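Local coordinates for protein cyclopropane-fatty-acyl-phospholipid synthase 1 (PDB 1KPH) that converts a double bond at the distal position of an alpha mycolic acid into a cyclopropane ring, using a methylene group from S-adenosyl-L-methionine, at residues 225-230 against 277-282. Residues are numbered along the deposited sequence; the frame is centred on the assembly and turned at random.
Sequences VQSLQP and YIDVNQ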
# COMPACT_ATOMS: atom_id res chain seq x y z
N VAL A 225 -3.28 16.53 1.97
CA VAL A 225 -4.00 15.27 1.89
C VAL A 225 -4.56 15.24 0.47
O VAL A 225 -5.46 16.01 0.13
CB VAL A 225 -5.17 15.21 2.90
CG1 VAL A 225 -5.81 13.82 2.88
CG2 VAL A 225 -4.67 15.53 4.30
N GLN A 226 -4.00 14.37 -0.37
CA GLN A 226 -4.44 14.26 -1.76
C GLN A 226 -5.21 12.97 -1.98
O GLN A 226 -4.73 11.88 -1.65
CB GLN A 226 -3.23 14.30 -2.69
CG GLN A 226 -3.60 14.18 -4.17
CD GLN A 226 -2.40 14.36 -5.08
OE1 GLN A 226 -1.27 14.50 -4.61
NE2 GLN A 226 -2.64 14.34 -6.38
N SER A 227 -6.41 13.09 -2.53
CA SER A 227 -7.24 11.92 -2.78
C SER A 227 -7.06 11.38 -4.20
O SER A 227 -6.98 12.15 -5.15
CB SER A 227 -8.72 12.28 -2.56
OG SER A 227 -9.56 11.18 -2.89
N LEU A 228 -7.01 10.06 -4.32
CA LEU A 228 -6.87 9.40 -5.61
C LEU A 228 -8.08 8.49 -5.84
O LEU A 228 -8.04 7.57 -6.66
CB LEU A 228 -5.59 8.55 -5.64
CG LEU A 228 -4.25 9.24 -5.39
CD1 LEU A 228 -3.12 8.24 -5.66
CD2 LEU A 228 -4.11 10.45 -6.30
N GLN A 229 -9.15 8.78 -5.11
CA GLN A 229 -10.39 8.01 -5.15
C GLN A 229 -10.84 7.46 -6.51
O GLN A 229 -10.97 6.24 -6.67
CB GLN A 229 -11.52 8.84 -4.53
CG GLN A 229 -12.81 8.08 -4.30
CD GLN A 229 -13.84 8.90 -3.55
OE1 GLN A 229 -14.22 9.99 -3.99
NE2 GLN A 229 -14.29 8.40 -2.40
N PRO A 230 -11.07 8.33 -7.51
CA PRO A 230 -11.50 7.81 -8.81
C PRO A 230 -10.48 6.93 -9.50
O PRO A 230 -10.83 6.04 -10.28
CB PRO A 230 -11.78 9.09 -9.61
CG PRO A 230 -10.77 10.04 -9.05
CD PRO A 230 -10.88 9.79 -7.56
N TYR A 277 -17.89 4.89 -0.95
CA TYR A 277 -17.91 4.43 0.44
C TYR A 277 -16.50 4.37 1.01
O TYR A 277 -16.31 4.41 2.22
CB TYR A 277 -18.58 3.05 0.57
CG TYR A 277 -20.07 3.08 0.34
CD1 TYR A 277 -20.89 2.04 0.78
CD2 TYR A 277 -20.67 4.15 -0.33
CE1 TYR A 277 -22.27 2.06 0.55
CE2 TYR A 277 -22.04 4.18 -0.56
CZ TYR A 277 -22.83 3.14 -0.12
OH TYR A 277 -24.19 3.19 -0.36
N ILE A 278 -15.51 4.26 0.12
CA ILE A 278 -14.12 4.23 0.55
C ILE A 278 -13.31 5.20 -0.29
O ILE A 278 -13.68 5.52 -1.42
CB ILE A 278 -13.52 2.81 0.45
CG1 ILE A 278 -13.77 2.22 -0.94
CG2 ILE A 278 -14.13 1.92 1.54
CD1 ILE A 278 -13.31 0.79 -1.08
N ASP A 279 -12.20 5.66 0.28
CA ASP A 279 -11.33 6.63 -0.38
C ASP A 279 -9.89 6.16 -0.20
O ASP A 279 -9.63 5.15 0.46
CB ASP A 279 -11.54 8.00 0.31
CG ASP A 279 -11.00 9.17 -0.50
OD1 ASP A 279 -10.35 8.96 -1.55
OD2 ASP A 279 -11.23 10.32 -0.07
N VAL A 280 -8.95 6.87 -0.82
CA VAL A 280 -7.54 6.54 -0.70
C VAL A 280 -6.82 7.89 -0.73
O VAL A 280 -7.06 8.71 -1.62
CB VAL A 280 -7.04 5.61 -1.85
CG1 VAL A 280 -7.27 6.25 -3.20
CG2 VAL A 280 -5.57 5.29 -1.64
N ASN A 281 -5.97 8.13 0.26
CA ASN A 281 -5.29 9.41 0.36
C ASN A 281 -3.81 9.35 0.66
O ASN A 281 -3.33 8.43 1.33
CB ASN A 281 -5.96 10.26 1.45
CG ASN A 281 -7.37 10.67 1.10
OD1 ASN A 281 -7.59 11.67 0.43
ND2 ASN A 281 -8.35 9.87 1.53
N GLN A 282 -3.09 10.35 0.16
CA GLN A 282 -1.66 10.48 0.41
C GLN A 282 -1.51 11.64 1.39
O GLN A 282 -1.89 12.77 1.08
CB GLN A 282 -0.89 10.80 -0.87
CG GLN A 282 -0.99 9.77 -1.96
CD GLN A 282 0.20 9.83 -2.90
OE1 GLN A 282 0.74 10.91 -3.16
NE2 GLN A 282 0.61 8.68 -3.43
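The flat carboxylate of Asp279 has the side-chain amide of Gln229 stacked over one face, their planes 29° apart and the two chains crossing nearly at a right angle. At its edge, Ser227 OG donates to the syn lone pair of Asp279 OD1 at 2.7 Å. The same oxygen takes the N-H of Val280 from the face opposite Gln229, 39° out of the plane. A long, extended glutamine suits its place: with CG anti to the backbone N (chi1 -170°), Gln229 runs past the carboxylate until NE2 reaches Ile278 O at 3.1 Å; the acceptor lies in the amide plane, but the donor sits well above the carbonyl plane. The small hydroxyl of Ser227 also accepts from Gln229 N, an ST turn where strand 221-227 gives way to helix 229-245.

Asn281 OD1 comes to 3.2 Å from Ser227 CA, which lies well off the amide plane; Val225 CG1 lies over the other face of that amide, 3.7 Å from OD1. Behind these groups the backbones pair antiparallel: Gln226 and Gln282 exchange two bonds, and Leu228 N donates to Val280 O, joining the outermost strand 221-227 to strand 278-286 of the Rossmann-like methyltransferase sheet. On the other face, Leu228 CB meets Val280 CG1 at 3.8 Å, branched hydrocarbon suited to a buried spot near His167, while Gln226 and Gln282 both offer OE1 to Lys59.

Ile278 touches the didecyl-dimethyl-ammonium and Val280 lines the carbonate pocket; Asp279 and Asn281 leave the strand on its other side. There Asn281 ND2 adds a weak bond to Asp279 OD2, and donors to both oxygens are consistent with a charged carboxylate.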